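PDB 3TUF: stage III sporulation protein AH from Bacillus subtilis, which pairs with SpoIIQ to form a channel between mother cell and forespore during engulfment, letting mother-cell signals trigger sigma-G activity in the forespore. Local coordinates for residues K98-L103 with T125-V130; T139-Q144 with I176-K181; A149-N152 with K157-I160. One frame throughout, in Å; residues are numbered along the deposited sequence.

Contact 1: residues K98-L103 with T125-V130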
loop_
_atom_site.group_PDB
_atom_site.type_symbol
_atom_site.label_atom_id
_atom_site.label_comp_id
_atom_site.label_asym_id
_atom_site.label_seq_id
_atom_site.Cartn_x
_atom_site.Cartn_y
_atom_site.Cartn_z
ATOM N N LYS B 98 11.874 -2.166 5.808
ATOM C CA LYS B 98 12.921 -1.984 6.763
ATOM C C LYS B 98 12.393 -1.150 7.873
ATOM O O LYS B 98 12.523 -1.530 9.046
ATOM C CB LYS B 98 14.115 -1.272 6.140
ATOM C CG LYS B 98 15.141 -2.235 5.598
ATOM C CD LYS B 98 16.155 -1.544 4.592
ATOM C CE LYS B 98 15.702 -1.653 3.090
ATOM N NZ LYS B 98 16.288 -0.593 2.190
ATOM N N GLU B 99 11.797 -0.009 7.513
ATOM C CA GLU B 99 11.131 0.809 8.518
ATOM C C GLU B 99 10.228 0.024 9.490
ATOM O O GLU B 99 10.463 0.076 10.712
ATOM C CB GLU B 99 10.314 1.862 7.852
ATOM C CG GLU B 99 10.981 3.163 7.781
ATOM C CD GLU B 99 9.960 4.277 7.979
ATOM O OE1 GLU B 99 9.622 4.553 9.160
ATOM O OE2 GLU B 99 9.479 4.850 6.968
ATOM N N ARG B 100 9.219 -0.688 8.956
ATOM C CA ARG B 100 8.253 -1.409 9.799
ATOM C C ARG B 100 8.965 -2.363 10.694
ATOM O O ARG B 100 8.652 -2.472 11.874
ATOM C CB ARG B 100 7.278 -2.233 8.980
ATOM C CG ARG B 100 6.359 -1.418 8.125
ATOM C CD ARG B 100 5.294 -2.292 7.463
ATOM N NE ARG B 100 5.745 -3.060 6.276
ATOM C CZ ARG B 100 5.877 -2.556 5.039
ATOM N NH1 ARG B 100 5.613 -1.259 4.793
ATOM N NH2 ARG B 100 6.271 -3.350 4.054
ATOM N N GLU B 101 9.934 -3.059 10.115
ATOM C CA GLU B 101 10.697 -4.030 10.855
ATOM C C GLU B 101 11.408 -3.427 12.098
ATOM O O GLU B 101 11.481 -4.055 13.174
ATOM C CB GLU B 101 11.701 -4.656 9.923
ATOM C CG GLU B 101 13.072 -4.630 10.529
ATOM C CD GLU B 101 13.967 -5.697 10.005
ATOM O OE1 GLU B 101 13.683 -6.216 8.897
ATOM O OE2 GLU B 101 14.953 -6.013 10.713
ATOM N N GLU B 102 11.926 -2.213 11.935
ATOM C CA GLU B 102 12.621 -1.570 13.014
ATOM C C GLU B 102 11.664 -1.070 14.067
ATOM O O GLU B 102 11.868 -1.323 15.273
ATOM C CB GLU B 102 13.487 -0.462 12.482
ATOM C CG GLU B 102 14.893 -0.954 12.195
ATOM C CD GLU B 102 15.542 -0.285 10.987
ATOM O OE1 GLU B 102 15.273 0.916 10.728
ATOM O OE2 GLU B 102 16.335 -0.974 10.294
ATOM N N LEU B 103 10.615 -0.377 13.630
ATOM C CA LEU B 103 9.544 -0.027 14.555
ATOM C C LEU B 103 9.093 -1.278 15.332
ATOM O O LEU B 103 9.115 -1.322 16.576
ATOM C CB LEU B 103 8.363 0.636 13.829
ATOM C CG LEU B 103 8.431 2.145 13.433
ATOM C CD1 LEU B 103 9.557 2.916 14.161
ATOM C CD2 LEU B 103 8.498 2.359 11.910
ATOM N N THR B 125 1.761 3.076 13.453
ATOM C CA THR B 125 0.405 3.289 12.978
ATOM C C THR B 125 0.280 4.478 11.970
ATOM O O THR B 125 -0.547 4.396 11.011
ATOM C CB THR B 125 -0.653 3.293 14.116
ATOM O OG1 THR B 125 -0.285 4.232 15.113
ATOM C CG2 THR B 125 -0.727 1.928 14.795
ATOM N N ALA B 126 1.105 5.534 12.127
ATOM C CA ALA B 126 1.051 6.662 11.193
ATOM C C ALA B 126 1.518 6.250 9.825
ATOM O O ALA B 126 0.983 6.697 8.789
ATOM C CB ALA B 126 1.911 7.825 11.675
ATOM N N LEU B 127 2.545 5.415 9.827
ATOM C CA LEU B 127 3.082 4.935 8.576
ATOM C C LEU B 127 2.002 4.236 7.760
ATOM O O LEU B 127 1.890 4.511 6.557
ATOM C CB LEU B 127 4.247 3.987 8.802
ATOM C CG LEU B 127 5.466 4.035 7.881
ATOM C CD1 LEU B 127 5.850 2.629 7.752
ATOM C CD2 LEU B 127 5.356 4.683 6.463
ATOM N N SER B 128 1.226 3.343 8.406
ATOM C CA SER B 128 0.070 2.701 7.762
ATOM C C SER B 128 -0.887 3.657 7.149
ATOM O O SER B 128 -1.498 3.401 6.096
ATOM C CB SER B 128 -0.770 2.029 8.801
ATOM O OG SER B 128 -0.027 0.964 9.300
ATOM N N GLU B 129 -1.113 4.724 7.881
ATOM C CA GLU B 129 -2.055 5.682 7.415
ATOM C C GLU B 129 -1.508 6.455 6.227
ATOM O O GLU B 129 -2.246 6.668 5.243
ATOM C CB GLU B 129 -2.559 6.541 8.572
ATOM C CG GLU B 129 -3.450 5.691 9.543
ATOM C CD GLU B 129 -4.609 4.880 8.813
ATOM O OE1 GLU B 129 -5.189 5.410 7.836
ATOM O OE2 GLU B 129 -4.938 3.712 9.209
ATOM N N VAL B 130 -0.213 6.807 6.300
ATOM C CA VAL B 130 0.529 7.298 5.160
ATOM C C VAL B 130 0.402 6.311 3.996
ATOM O O VAL B 130 0.021 6.704 2.875
ATOM C CB VAL B 130 2.030 7.506 5.543
ATOM C CG1 VAL B 130 3.018 7.445 4.300
ATOM C CG2 VAL B 130 2.189 8.796 6.341
#
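Leu127 reaches from its helix into the angle between Glu99 and Arg100, and these three side chains carry the contact. Its two methyls take one partner each. CD1 rests against the aliphatic start of the arginine, 4.1 Å from Arg100 CG. OE2 of Glu99 comes against the branched end of Leu127, 4.2 Å from both CD2 and CG, the two side chains meeting obliquely in a van der Waals touch on an apolar group. Arg100 and Leu127 cross at about a right angle and touch through CG and CD1. The helices are kept well apart here, the nearest CA atoms, those of Arg100 and Leu127, being 8.3 Å from one another.

The polar end of Arg100 is held away from Leu127. Its CG points opposite to the carbonyl carbon (chi1 -66°) and the chain bends about the CG-CD bond (chi3 -78°), which carries the guanidinium off to two carboxylates. NE forms a salt bridge with Glu129 of the second subunit, and NH1 forms one with Glu131 of the same chain. Glu129 returns the bond to Arg100 of the second subunit, so the pair of bridges is reciprocal across the interface. Glu99 OE2 also comes close to the Glu154 carboxylate, a crowding of like charge that might raise the proton affinity of one of the two acids.

The contact joins the antiparallel helices 84-107 and 114-143 of a helical hairpin. Leu103 packs on Lys123 and Met124, and Leu127 and Val130 on Arg96, while Glu154 belongs to the turn joining strands 149-152 and 157-163.

Contact 2: residues T139-Q144 with I176-K181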
loop_
_atom_site.group_PDB
_atom_site.type_symbol
_atom_site.label_atom_id
_atom_site.label_comp_id
_atom_site.label_asym_id
_atom_site.label_seq_id
_atom_site.Cartn_x
_atom_site.Cartn_y
_atom_site.Cartn_z
ATOM N N THR B 139 -5.056 5.891 -6.571
ATOM C CA THR B 139 -6.289 5.390 -7.179
ATOM C C THR B 139 -7.203 6.540 -7.662
ATOM O O THR B 139 -7.658 6.516 -8.830
ATOM C CB THR B 139 -7.104 4.472 -6.246
ATOM O OG1 THR B 139 -6.305 3.378 -5.740
ATOM C CG2 THR B 139 -8.245 3.892 -7.038
ATOM N N LEU B 140 -7.461 7.531 -6.795
ATOM C CA LEU B 140 -8.324 8.661 -7.184
ATOM C C LEU B 140 -7.828 9.368 -8.447
ATOM O O LEU B 140 -8.623 9.569 -9.393
ATOM C CB LEU B 140 -8.475 9.656 -6.055
ATOM C CG LEU B 140 -9.273 9.061 -4.864
ATOM C CD1 LEU B 140 -9.083 9.803 -3.493
ATOM C CD2 LEU B 140 -10.765 8.904 -5.188
ATOM N N ILE B 141 -6.531 9.686 -8.497
ATOM C CA ILE B 141 -5.967 10.447 -9.611
ATOM C C ILE B 141 -6.176 9.686 -10.878
ATOM O O ILE B 141 -6.505 10.259 -11.927
ATOM C CB ILE B 141 -4.430 10.496 -9.529
ATOM C CG1 ILE B 141 -3.962 10.719 -8.070
ATOM C CG2 ILE B 141 -3.786 11.417 -10.652
ATOM C CD1 ILE B 141 -3.798 12.073 -7.653
ATOM N N LYS B 142 -5.927 8.379 -10.773
ATOM C CA LYS B 142 -5.976 7.520 -11.931
ATOM C C LYS B 142 -7.384 7.625 -12.462
ATOM O O LYS B 142 -7.580 7.814 -13.690
ATOM C CB LYS B 142 -5.603 6.071 -11.590
ATOM C CG LYS B 142 -4.060 5.850 -11.497
ATOM C CD LYS B 142 -3.556 4.328 -11.312
ATOM C CE LYS B 142 -4.253 3.586 -10.118
ATOM N NZ LYS B 142 -3.528 2.469 -9.470
ATOM N N THR B 143 -8.367 7.580 -11.540
ATOM C CA THR B 143 -9.784 7.720 -11.961
ATOM C C THR B 143 -10.012 9.060 -12.641
ATOM O O THR B 143 -11.010 9.216 -13.353
ATOM C CB THR B 143 -10.892 7.646 -10.851
ATOM O OG1 THR B 143 -11.128 8.962 -10.322
ATOM C CG2 THR B 143 -10.582 6.683 -9.742
ATOM N N GLN B 144 -9.141 10.047 -12.417
ATOM C CA GLN B 144 -9.402 11.297 -13.115
ATOM C C GLN B 144 -8.806 11.353 -14.508
ATOM O O GLN B 144 -8.642 12.424 -15.067
ATOM C CB GLN B 144 -9.040 12.533 -12.261
ATOM C CG GLN B 144 -9.840 12.555 -10.948
ATOM C CD GLN B 144 -11.344 12.621 -11.197
ATOM O OE1 GLN B 144 -12.117 11.753 -10.763
ATOM N NE2 GLN B 144 -11.759 13.619 -11.881
ATOM N N ILE B 176 -4.493 18.563 -6.581
ATOM C CA ILE B 176 -4.342 18.994 -5.185
ATOM C C ILE B 176 -5.682 18.968 -4.474
ATOM O O ILE B 176 -5.763 18.764 -3.261
ATOM C CB ILE B 176 -3.668 20.386 -5.063
ATOM C CG1 ILE B 176 -2.220 20.294 -5.471
ATOM C CG2 ILE B 176 -3.755 20.916 -3.614
ATOM C CD1 ILE B 176 -1.616 21.720 -5.730
ATOM N N ASP B 177 -6.753 19.136 -5.241
ATOM C CA ASP B 177 -8.101 19.034 -4.594
ATOM C C ASP B 177 -8.398 17.652 -3.975
ATOM O O ASP B 177 -9.077 17.580 -2.923
ATOM C CB ASP B 177 -9.210 19.569 -5.500
ATOM C CG ASP B 177 -9.106 21.089 -5.678
ATOM O OD1 ASP B 177 -8.383 21.750 -4.824
ATOM O OD2 ASP B 177 -9.721 21.599 -6.666
ATOM N N LEU B 178 -7.812 16.583 -4.571
ATOM C CA LEU B 178 -7.963 15.201 -4.012
ATOM C C LEU B 178 -7.325 15.004 -2.618
ATOM O O LEU B 178 -7.667 14.054 -1.902
ATOM C CB LEU B 178 -7.524 14.152 -4.995
ATOM C CG LEU B 178 -8.088 14.424 -6.380
ATOM C CD1 LEU B 178 -7.365 13.511 -7.415
ATOM C CD2 LEU B 178 -9.586 14.243 -6.434
ATOM N N VAL B 179 -6.419 15.896 -2.231
ATOM C CA VAL B 179 -5.667 15.684 -0.973
ATOM C C VAL B 179 -6.478 16.171 0.171
ATOM O O VAL B 179 -7.151 17.187 0.046
ATOM C CB VAL B 179 -4.313 16.461 -0.991
ATOM C CG1 VAL B 179 -3.564 16.307 0.367
ATOM C CG2 VAL B 179 -3.488 15.966 -2.124
ATOM N N ALA B 180 -6.404 15.477 1.291
ATOM C CA ALA B 180 -7.131 15.859 2.526
ATOM C C ALA B 180 -6.828 17.306 2.959
ATOM O O ALA B 180 -5.694 17.769 2.883
ATOM C CB ALA B 180 -6.737 14.893 3.641
ATOM N N LYS B 181 -7.828 18.018 3.420
ATOM C CA LYS B 181 -7.646 19.287 4.113
ATOM C C LYS B 181 -6.560 19.306 5.167
ATOM O O LYS B 181 -5.820 20.248 5.208
ATOM C CB LYS B 181 -8.930 19.684 4.848
ATOM C CG LYS B 181 -9.913 20.434 4.080
ATOM C CD LYS B 181 -11.248 20.509 4.923
ATOM C CE LYS B 181 -12.456 20.940 4.045
ATOM N NZ LYS B 181 -12.296 20.454 2.607
#
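In the alpha-beta-beta-alpha-beta unit of this chain, helices 114-143 and 169-177 pack on one face of the sheet, and the contact joins their C-terminal regions. A single methyl does most of the work. Leu178 CD1 lies 3.9 Å from Ile141 CD1 and 4.0 Å from Ile141 CA, so it presses on the helix backbone as well as on the end of the isoleucine. Leu140 CB borders the same methyl at 4.2 Å, and the aliphatic part of Gln144 marks its outer margin, with CG 4.4 Å from Leu178 CD1. Leu178 extends there with CG opposite its own carbonyl carbon (chi1 -46°).

Near the C-terminal end of helix 114-143, Thr143 OG1 donates to Leu140 O over 2.7 Å, in the carbonyl plane and on a lone pair, while Gln144 N turns to Ile141 O. Ile176 faces away from helix 114-143, and its side chain touches Val189 and Val191 of strand 188-194; Asp177 forms a salt bridge with Lys67 of the SpoIIQ chain. Two helices meeting over a three-stranded sheet in this way are consistent with the ring-building motif of the type III secretion and flagellar clan.

Contact 3: residues A149-N152 with K157-I160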
loop_
_atom_site.group_PDB
_atom_site.type_symbol
_atom_site.label_atom_id
_atom_site.label_comp_id
_atom_site.label_asym_id
_atom_site.label_seq_id
_atom_site.Cartn_x
_atom_site.Cartn_y
_atom_site.Cartn_z
ATOM N N ALA B 149 0.066 7.309 -11.599
ATOM C CA ALA B 149 0.418 8.332 -10.621
ATOM C C ALA B 149 1.217 7.747 -9.483
ATOM O O ALA B 149 1.064 6.571 -9.168
ATOM C CB ALA B 149 -0.822 8.968 -10.053
ATOM N N LEU B 150 2.020 8.583 -8.816
ATOM C CA LEU B 150 2.877 8.112 -7.733
ATOM C C LEU B 150 2.901 9.150 -6.632
ATOM O O LEU B 150 3.053 10.351 -6.934
ATOM C CB LEU B 150 4.263 7.904 -8.309
ATOM C CG LEU B 150 5.426 7.684 -7.392
ATOM C CD1 LEU B 150 5.265 6.383 -6.685
ATOM C CD2 LEU B 150 6.732 7.708 -8.285
ATOM N N VAL B 151 2.773 8.711 -5.391
ATOM C CA VAL B 151 2.459 9.617 -4.293
ATOM C C VAL B 151 3.233 9.179 -3.083
ATOM O O VAL B 151 3.101 8.029 -2.599
ATOM C CB VAL B 151 0.932 9.564 -3.849
ATOM C CG1 VAL B 151 0.662 10.383 -2.507
ATOM C CG2 VAL B 151 -0.035 10.042 -4.954
ATOM N N ASN B 152 4.002 10.104 -2.538
ATOM C CA ASN B 152 4.751 9.819 -1.334
ATOM C C ASN B 152 4.333 10.867 -0.345
ATOM O O ASN B 152 4.545 12.075 -0.565
ATOM C CB ASN B 152 6.286 9.787 -1.602
ATOM C CG ASN B 152 7.126 9.650 -0.306
ATOM O OD1 ASN B 152 6.738 10.048 0.796
ATOM N ND2 ASN B 152 8.310 9.103 -0.460
ATOM N N LYS B 157 6.433 17.222 3.166
ATOM C CA LYS B 157 5.850 17.607 1.935
ATOM C C LYS B 157 5.213 16.333 1.464
ATOM O O LYS B 157 5.621 15.242 1.914
ATOM C CB LYS B 157 6.962 17.971 0.994
ATOM C CG LYS B 157 6.537 18.955 -0.056
ATOM C CD LYS B 157 7.197 18.695 -1.395
ATOM C CE LYS B 157 8.603 19.237 -1.421
ATOM N NZ LYS B 157 9.025 19.457 -2.842
ATOM N N ILE B 158 4.205 16.466 0.597
ATOM C CA ILE B 158 3.629 15.345 -0.130
ATOM C C ILE B 158 4.034 15.455 -1.610
ATOM O O ILE B 158 3.711 16.443 -2.287
ATOM C CB ILE B 158 2.092 15.418 -0.115
ATOM C CG1 ILE B 158 1.508 15.684 1.291
ATOM C CG2 ILE B 158 1.513 14.219 -0.753
ATOM C CD1 ILE B 158 2.063 14.820 2.465
ATOM N N ASN B 159 4.696 14.448 -2.143
ATOM C CA ASN B 159 5.130 14.494 -3.532
ATOM C C ASN B 159 4.296 13.627 -4.354
ATOM O O ASN B 159 4.037 12.467 -3.963
ATOM C CB ASN B 159 6.570 14.024 -3.672
ATOM C CG ASN B 159 7.490 15.074 -3.261
ATOM O OD1 ASN B 159 8.009 15.068 -2.112
ATOM N ND2 ASN B 159 7.651 16.080 -4.146
ATOM N N ILE B 160 3.879 14.152 -5.494
ATOM C CA ILE B 160 2.927 13.434 -6.293
ATOM C C ILE B 160 3.419 13.604 -7.663
ATOM O O ILE B 160 3.656 14.739 -8.124
ATOM C CB ILE B 160 1.583 14.118 -6.275
ATOM C CG1 ILE B 160 1.040 14.152 -4.836
ATOM C CG2 ILE B 160 0.563 13.483 -7.361
ATOM C CD1 ILE B 160 -0.288 14.923 -4.755
HETATM O O HOH W 1 6.801 12.702 1.983
#
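Val151 and Ile160 face each other as a non-hydrogen-bonded pair in the beta hairpin of strands 149-152 and 157-163, their CA atoms 4.3 Å apart. This is the tight side of the contact. Val151 CG2 meets Ile160 CG2 at 4.2 Å, and the other valine methyl, CG1, leans toward Ile158 CG2, so Val151 meets Ile160 directly across the strands and Ile158 diagonally. With CG1 opposite the carbonyl carbon (chi1 -62°), CG2 of Ile160 falls opposite the backbone N, beside the valine. Helix 114-143 lies against this buried face, where Val151 touches Glu134 and Glu138.

The backbones are joined by two hydrogen bonds. Asn152 and Asn159 form the hydrogen-bonded pair: Asn152 N reaches Asn159 O at 2.8 Å in a nearly straight bond (169°), and Asn159 N returns one to Asn152 O at 2.9 Å, tilted from the carbonyl plane. Beside the first bond, Val151 CA approaches the same Asn159 O at 3.3 Å in a CA-H...O contact. Strand 157-163 is the middle one of three and bonds to strand 188-194 along its other edge.

Opposite, on the face of the two asparagines, the packing is looser and water enters. Asn159 and Lys157 lie alongside Ala190, and the lysine's ammonium end leads away from strand 149-152. Asn152 instead turns toward helix 84-107, its ND2 bonded to Tyr88 OH, while Leu150 rests on Phe85, Tyr88 and Arg89. At the turn, Asn152 OD1 accepts the backbone N of Glu154, as in an Asx turn. A water sits beside that bond, 2.9 Å from Asn152 OD1 and 2.8 Å from Lys157 O.

From the N terminus, helix 84-107 runs out and helix 114-143 runs back, and contact 1 closes this first loop partway along the hairpin, next to the second subunit. Contact 2 then opens at the end of helix 114-143 and closes only at residues 176-181, spanning both the beta hairpin and helix 169-177. Contact 3, the hairpin, closes within that span, so it nests in contact 2, whereas contact 1 comes before both. Contacts 2 and 3 touch through Ile141 with Ala149 and Val179 with Ile160, binding helix ends to sheet. Contact 1 lies about 23 Å from contact 2, centre to centre, linked to it by helix 114-143.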